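Local atomic coordinates of flagellar hook-associated protein (Burkholderia pseudomallei, PDB entry 4UT1), a protein that probably serves as a structural component of the bacterial flagellum, where it forms part of the junction between hook and filament. Residues Ala483-Ala486 / Ala487-Thr490; Asn511-Ser514 / Ala515-Val519; Thr553-Asp556 / Gly557-Phe560. All blocks are in the same frame, centred on the assembly; numbering follows the deposited sequence.

The three contacts are local turns at the end of one beta domain, the D3 domain of this flagellar protein, and they follow one another along the chain. Interactions 1 and 3 are close neighbours, their centres about 8 Å apart, because strands 480-485 and 559-564 run side by side in one sheet: Tyr484 O lies 2.9 Å from Gly557 N, and Tyr484 N lies 3.0 Å from Asp558 O, both probable hydrogen bonds. Interaction 2 centres about 13 Å from interaction 1 and touches it by packing, Thr490 CB meeting Val519 O at 3.4 Å. Interactions 2 and 3 do not meet; their centres are about 17 Å apart. A 1,2-ethanediol sits at interaction 3.

Interaction 1. Residues Ala483-Ala486 / Ala487-Thr490; sequences AYNA and ASKT
Asn485 and Thr490 face each other across a tight reversal of the chain, and most of the contact is organised round the asparagine. They form an antiparallel hydrogen-bonded pair: Asn485 N donates to Thr490 O at 2.8 Å, almost linearly (173° at the hydrogen), and Thr490 N returns a longer bond of 3.2 Å to Asn485 O. That same carbonyl also takes a weak, strongly bent bond from Lys489 N. Two residues, Lys489 and Thr490, thus stand opposite one, a G1 beta bulge in which Lys489 adopts a left-handed helical backbone.

With CG anti to the backbone N (chi1 -176°), the asparagine side chain extends over the loop and sets OD1 2.9 Å from Ser488 N, the donor lying in the plane of the amide carbonyl and the bond fairly straight at 158°. The methyl group of Ala487 packs alongside, its CB 3.5 Å from Asn485 OD1. Ser488 OG lies 3.0 Å from the same Asn485 OD1 and is hydrogen-bonded to Thr490 OG1 at 2.6 Å; either hydroxyl could be the donor in that pair, so the bond to the amide is not settled. Asn485 and Thr490 direct their side chains to one face of the hairpin. From strand 480-485, Tyr484 instead lies beside Lys489, pointing the same way, with its OH 3.6 Å from Lys489 CG. Asp556 OD1 accepts a hydrogen bond from Ala486 N.

Asn485 therefore joins the turn through both backbone and side chain: its amide oxygen satisfies the backbone N-H of Ser488 within the turn, at a largely solvent-accessible hairpin tip.

Interaction 2. Residues Asn511-Ser514 / Ala515-Val519; sequences NITS and ATTPV
In Thr517, chi1 of -57° turns OG1 to the side of its own backbone N and swings CG2 to the far side, toward Ile512, while in Ser514 an unusual chi1 of 95° carries OG forward over the next peptides. The threonine hydroxyl oxygen receives two backbone donors, Thr513 N and Ser514 N, each at 3.0 Å, tying together two successive N-H groups, of the residue before the turn and of its first residue. Ser514 OG accepts from Thr516 N at 3.0 Å, rather straight (165°), and Thr516 OG1 stands equally close to it, the proton between them unassigned.

The backbone closes through Thr517 N to Ser514 O, 3.1 Å, the donor lying well above the carbonyl plane. A water sits 2.7 Å from Thr517 O and within reach of Ser514 O. On the buried side, Ile512 CD1 lies 3.8 Å from Thr517 CG2 and 3.9 Å from Val519 CG2, the isoleucine and valine crossing at about a right angle; both also pack on Phe494.

The result is a type I beta turn from Ser514 to Thr517 with an ST turn laid over its start, linking strand 508-511 of one antiparallel sheet to strand 519-520 of another.

Interaction 3. Residues Thr553-Asp556 / Gly557-Phe560; sequences TPAD and GDQF. With EDO (1,2-ethanediol), chain U.
Hydrogen bonding between Ala555 and Asp558 works in both directions. Asp558 N donates to Ala555 O at 3.1 Å, closing a type II beta turn in which Gly557 takes the positive-phi position (phi 86°), where a CB would collide with Asp556 O. In return Ala555 N donates to Asp558 OD2 at 2.8 Å, reaching it from above the carboxylate plane. The aspartate can fold back over the turn because CG is anti to its carbonyl carbon, near the backbone N (chi1 -86°). Gly460 N also donates to OD2, and Ser459 N to OD1.

Apolar packing is the second kind of contact. Pro554 CB meets the rim of the Phe560 ring, in its plane, with CZ 3.9 Å away, the two side chains crossing at about a right angle; the same CB touches Asp558 CB at 3.9 Å. Pro554 also packs on Tyr484.

The bound 1,2-ethanediol, probably from the crystallisation liquor, places O2 2.6 Å from Asp556 O and 2.7 Å from Asp558 OD1, so that its one proton is contested by two acceptors.

Three backbone N-H groups thus converge on a buried carboxylate, an arrangement likely to favour its negative form and to bind the turn to the loop at 459-460.

Interaction 1. Residues Ala483-Ala486 / Ala487-Thr490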
loop_
_atom_site.group_PDB
_atom_site.type_symbol
_atom_site.label_atom_id
_atom_site.label_comp_id
_atom_site.label_asym_id
_atom_site.label_seq_id
_atom_site.Cartn_x
_atom_site.Cartn_y
_atom_site.Cartn_z
ATOM N N ALA A 483 -0.301 -2.484 48.597
ATOM C CA ALA A 483 -0.297 -1.825 49.901
ATOM C C ALA A 483 1.028 -1.089 50.089
ATOM O O ALA A 483 2.089 -1.603 49.715
ATOM C CB ALA A 483 -0.515 -2.841 51.007
ATOM N N TYR A 484 0.971 0.109 50.663
ATOM C CA TYR A 484 2.167 0.918 50.867
ATOM C C TYR A 484 2.680 0.776 52.291
ATOM O O TYR A 484 1.926 0.911 53.252
ATOM C CB TYR A 484 1.876 2.386 50.569
ATOM C CG TYR A 484 3.034 3.358 50.769
ATOM C CD1 TYR A 484 4.125 3.352 49.917
ATOM C CD2 TYR A 484 2.997 4.323 51.781
ATOM C CE1 TYR A 484 5.155 4.254 50.060
ATOM C CE2 TYR A 484 4.029 5.235 51.934
ATOM C CZ TYR A 484 5.104 5.195 51.079
ATOM O OH TYR A 484 6.134 6.099 51.208
ATOM N N ASN A 485 3.974 0.520 52.418
ATOM C CA ASN A 485 4.613 0.504 53.731
ATOM C C ASN A 485 5.430 1.783 53.935
ATOM O O ASN A 485 6.415 2.001 53.242
ATOM C CB ASN A 485 5.489 -0.744 53.860
ATOM C CG ASN A 485 6.096 -0.873 55.232
ATOM O OD1 ASN A 485 7.123 -0.270 55.509
ATOM N ND2 ASN A 485 5.451 -1.637 56.103
ATOM N N ALA A 486 5.009 2.651 54.857
ATOM C CA ALA A 486 5.653 3.965 54.990
ATOM C C ALA A 486 7.068 3.866 55.576
ATOM O O ALA A 486 7.935 4.699 55.292
ATOM C CB ALA A 486 4.784 4.907 55.852
ATOM N N ALA A 487 7.290 2.847 56.390
ATOM C CA ALA A 487 8.590 2.671 57.054
ATOM C C ALA A 487 9.692 2.391 56.026
ATOM O O ALA A 487 10.769 2.995 56.066
ATOM C CB ALA A 487 8.515 1.557 58.084
ATOM N N SER A 488 9.392 1.500 55.085
ATOM C CA SER A 488 10.324 1.129 54.024
ATOM C C SER A 488 10.085 1.910 52.723
ATOM O O SER A 488 10.922 1.881 51.823
ATOM C CB SER A 488 10.221 -0.375 53.751
ATOM O OG SER A 488 8.955 -0.685 53.172
ATOM N N LYS A 489 8.956 2.622 52.650
ATOM C CA LYS A 489 8.539 3.346 51.446
ATOM C C LYS A 489 8.504 2.420 50.233
ATOM O O LYS A 489 9.172 2.661 49.235
ATOM C CB LYS A 489 9.458 4.541 51.173
ATOM C CG LYS A 489 9.481 5.537 52.328
ATOM C CD LYS A 489 10.528 6.605 52.105
ATOM C CE LYS A 489 10.123 7.557 51.005
ATOM N NZ LYS A 489 11.126 8.647 50.866
ATOM N N THR A 490 7.718 1.359 50.343
ATOM C CA THR A 490 7.600 0.378 49.272
ATOM C C THR A 490 6.154 -0.054 49.091
ATOM O O THR A 490 5.336 0.039 50.005
ATOM C CB THR A 490 8.472 -0.876 49.547
ATOM O OG1 THR A 490 8.164 -1.397 50.849
ATOM C CG2 THR A 490 9.933 -0.511 49.497
#

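Interaction 2. Residues Asn511-Ser514 / Ala515-Val519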
loop_
_atom_site.group_PDB
_atom_site.type_symbol
_atom_site.label_atom_id
_atom_site.label_comp_id
_atom_site.label_asym_id
_atom_site.label_seq_id
_atom_site.Cartn_x
_atom_site.Cartn_y
_atom_site.Cartn_z
ATOM N N ASN A 511 11.570 -8.232 39.657
ATOM C CA ASN A 511 10.851 -9.496 39.568
ATOM C C ASN A 511 10.089 -9.784 40.861
ATOM O O ASN A 511 10.673 -9.879 41.934
ATOM C CB ASN A 511 11.816 -10.648 39.244
ATOM C CG ASN A 511 12.499 -10.494 37.883
ATOM O OD1 ASN A 511 11.898 -10.024 36.914
ATOM N ND2 ASN A 511 13.763 -10.907 37.808
ATOM N N ILE A 512 8.776 -9.925 40.749
ATOM C CA ILE A 512 7.913 -10.205 41.894
ATOM C C ILE A 512 7.854 -11.707 42.152
ATOM O O ILE A 512 7.425 -12.459 41.281
ATOM C CB ILE A 512 6.484 -9.665 41.642
ATOM C CG1 ILE A 512 6.534 -8.169 41.309
ATOM C CG2 ILE A 512 5.574 -9.973 42.820
ATOM C CD1 ILE A 512 6.992 -7.288 42.465
ATOM N N THR A 513 8.303 -12.168 43.318
ATOM C CA THR A 513 8.295 -13.607 43.536
ATOM C C THR A 513 7.351 -14.010 44.662
ATOM O O THR A 513 7.128 -15.199 44.890
ATOM C CB THR A 513 9.724 -14.162 43.804
ATOM O OG1 THR A 513 10.384 -13.363 44.793
ATOM C CG2 THR A 513 10.542 -14.160 42.513
ATOM N N SER A 514 6.775 -13.030 45.355
ATOM C CA SER A 514 5.688 -13.328 46.280
ATOM C C SER A 514 4.853 -12.089 46.564
ATOM O O SER A 514 5.180 -10.993 46.107
ATOM C CB SER A 514 6.221 -13.904 47.589
ATOM O OG SER A 514 6.376 -12.895 48.560
ATOM N N ALA A 515 3.782 -12.265 47.331
ATOM C CA ALA A 515 2.872 -11.166 47.603
ATOM C C ALA A 515 3.560 -10.079 48.415
ATOM O O ALA A 515 3.063 -8.958 48.498
ATOM C CB ALA A 515 1.629 -11.667 48.329
ATOM N N THR A 516 4.717 -10.396 48.995
ATOM C CA THR A 516 5.411 -9.417 49.822
ATOM C C THR A 516 6.643 -8.795 49.164
ATOM O O THR A 516 7.280 -7.925 49.753
ATOM C CB THR A 516 5.840 -10.029 51.177
ATOM O OG1 THR A 516 6.704 -11.143 50.942
ATOM C CG2 THR A 516 4.628 -10.497 51.949
ATOM N N THR A 517 6.973 -9.212 47.943
ATOM C CA THR A 517 8.074 -8.587 47.215
ATOM C C THR A 517 7.849 -7.093 47.106
ATOM O O THR A 517 6.809 -6.660 46.606
ATOM C CB THR A 517 8.237 -9.155 45.789
ATOM O OG1 THR A 517 8.433 -10.570 45.858
ATOM C CG2 THR A 517 9.417 -8.487 45.094
ATOM N N PRO A 518 8.814 -6.294 47.580
ATOM C CA PRO A 518 8.576 -4.846 47.600
ATOM C C PRO A 518 9.067 -4.113 46.361
ATOM O O PRO A 518 10.105 -4.447 45.791
ATOM C CB PRO A 518 9.360 -4.393 48.836
ATOM C CG PRO A 518 10.522 -5.357 48.879
ATOM C CD PRO A 518 9.969 -6.681 48.417
ATOM N N VAL A 519 8.292 -3.114 45.944
ATOM C CA VAL A 519 8.705 -2.188 44.913
ATOM C C VAL A 519 8.891 -0.811 45.537
ATOM O O VAL A 519 7.996 -0.330 46.227
ATOM C CB VAL A 519 7.662 -2.109 43.782
ATOM C CG1 VAL A 519 8.041 -1.041 42.776
ATOM C CG2 VAL A 519 7.519 -3.466 43.113
HETATM O O HOH W 1 4.516 -7.874 45.806
#

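Interaction 3. Residues Thr553-Asp556 / Gly557-Phe560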
loop_
_atom_site.group_PDB
_atom_site.type_symbol
_atom_site.label_atom_id
_atom_site.label_comp_id
_atom_site.label_asym_id
_atom_site.label_seq_id
_atom_site.Cartn_x
_atom_site.Cartn_y
_atom_site.Cartn_z
ATOM N N THR A 553 1.368 10.954 48.434
ATOM C CA THR A 553 1.930 10.268 49.591
ATOM C C THR A 553 0.897 9.388 50.283
ATOM O O THR A 553 0.106 9.879 51.103
ATOM C CB THR A 553 2.489 11.280 50.603
ATOM O OG1 THR A 553 3.447 12.124 49.949
ATOM C CG2 THR A 553 3.155 10.570 51.779
ATOM N N PRO A 554 0.901 8.080 49.970
ATOM C CA PRO A 554 -0.013 7.189 50.689
ATOM C C PRO A 554 0.371 7.134 52.171
ATOM O O PRO A 554 1.548 7.292 52.487
ATOM C CB PRO A 554 0.205 5.826 50.018
ATOM C CG PRO A 554 1.050 6.099 48.773
ATOM C CD PRO A 554 1.825 7.336 49.093
ATOM N N ALA A 555 -0.602 6.926 53.048
ATOM C CA ALA A 555 -0.318 6.658 54.452
ATOM C C ALA A 555 0.115 5.206 54.590
ATOM O O ALA A 555 -0.036 4.427 53.653
ATOM C CB ALA A 555 -1.537 6.937 55.318
ATOM N N ASP A 556 0.654 4.840 55.754
ATOM C CA ASP A 556 1.031 3.454 55.997
ATOM C C ASP A 556 -0.219 2.587 55.924
ATOM O O ASP A 556 -1.255 2.934 56.498
ATOM C CB ASP A 556 1.728 3.300 57.365
ATOM C CG ASP A 556 2.244 1.886 57.599
ATOM O OD1 ASP A 556 3.035 1.394 56.771
ATOM O OD2 ASP A 556 1.836 1.260 58.593
ATOM N N GLY A 557 -0.141 1.500 55.157
ATOM C CA GLY A 557 -1.262 0.590 54.997
ATOM C C GLY A 557 -2.258 0.955 53.902
ATOM O O GLY A 557 -3.170 0.177 53.642
ATOM N N ASP A 558 -2.096 2.120 53.275
ATOM C CA ASP A 558 -3.032 2.553 52.222
ATOM C C ASP A 558 -2.931 1.558 51.073
ATOM O O ASP A 558 -1.903 0.907 50.905
ATOM C CB ASP A 558 -2.749 3.989 51.749
ATOM C CG ASP A 558 -3.447 5.046 52.613
ATOM O OD1 ASP A 558 -4.199 4.670 53.535
ATOM O OD2 ASP A 558 -3.253 6.249 52.351
ATOM N N GLN A 559 -4.009 1.423 50.309
ATOM C CA GLN A 559 -4.123 0.346 49.332
ATOM C C GLN A 559 -4.669 0.852 48.026
ATOM O O GLN A 559 -5.483 1.773 47.996
ATOM C CB GLN A 559 -5.037 -0.769 49.851
ATOM C CG GLN A 559 -4.639 -1.344 51.220
ATOM C CD GLN A 559 -5.738 -2.209 51.801
ATOM O OE1 GLN A 559 -5.755 -3.425 51.600
ATOM N NE2 GLN A 559 -6.686 -1.580 52.501
ATOM N N PHE A 560 -4.233 0.211 46.951
ATOM C CA PHE A 560 -4.659 0.548 45.597
ATOM C C PHE A 560 -4.942 -0.759 44.875
ATOM O O PHE A 560 -4.129 -1.690 44.920
ATOM C CB PHE A 560 -3.585 1.389 44.906
ATOM C CG PHE A 560 -3.159 2.562 45.732
ATOM C CD1 PHE A 560 -2.169 2.420 46.694
ATOM C CD2 PHE A 560 -3.824 3.777 45.628
ATOM C CE1 PHE A 560 -1.809 3.488 47.512
ATOM C CE2 PHE A 560 -3.473 4.855 46.438
ATOM C CZ PHE A 560 -2.458 4.701 47.387
HETATM C C1 EDO U . -5.212 1.501 55.325
HETATM O O1 EDO U . -6.553 1.019 55.460
HETATM C C2 EDO U . -5.074 2.890 55.911
HETATM O O2 EDO U . -3.714 3.327 55.827
#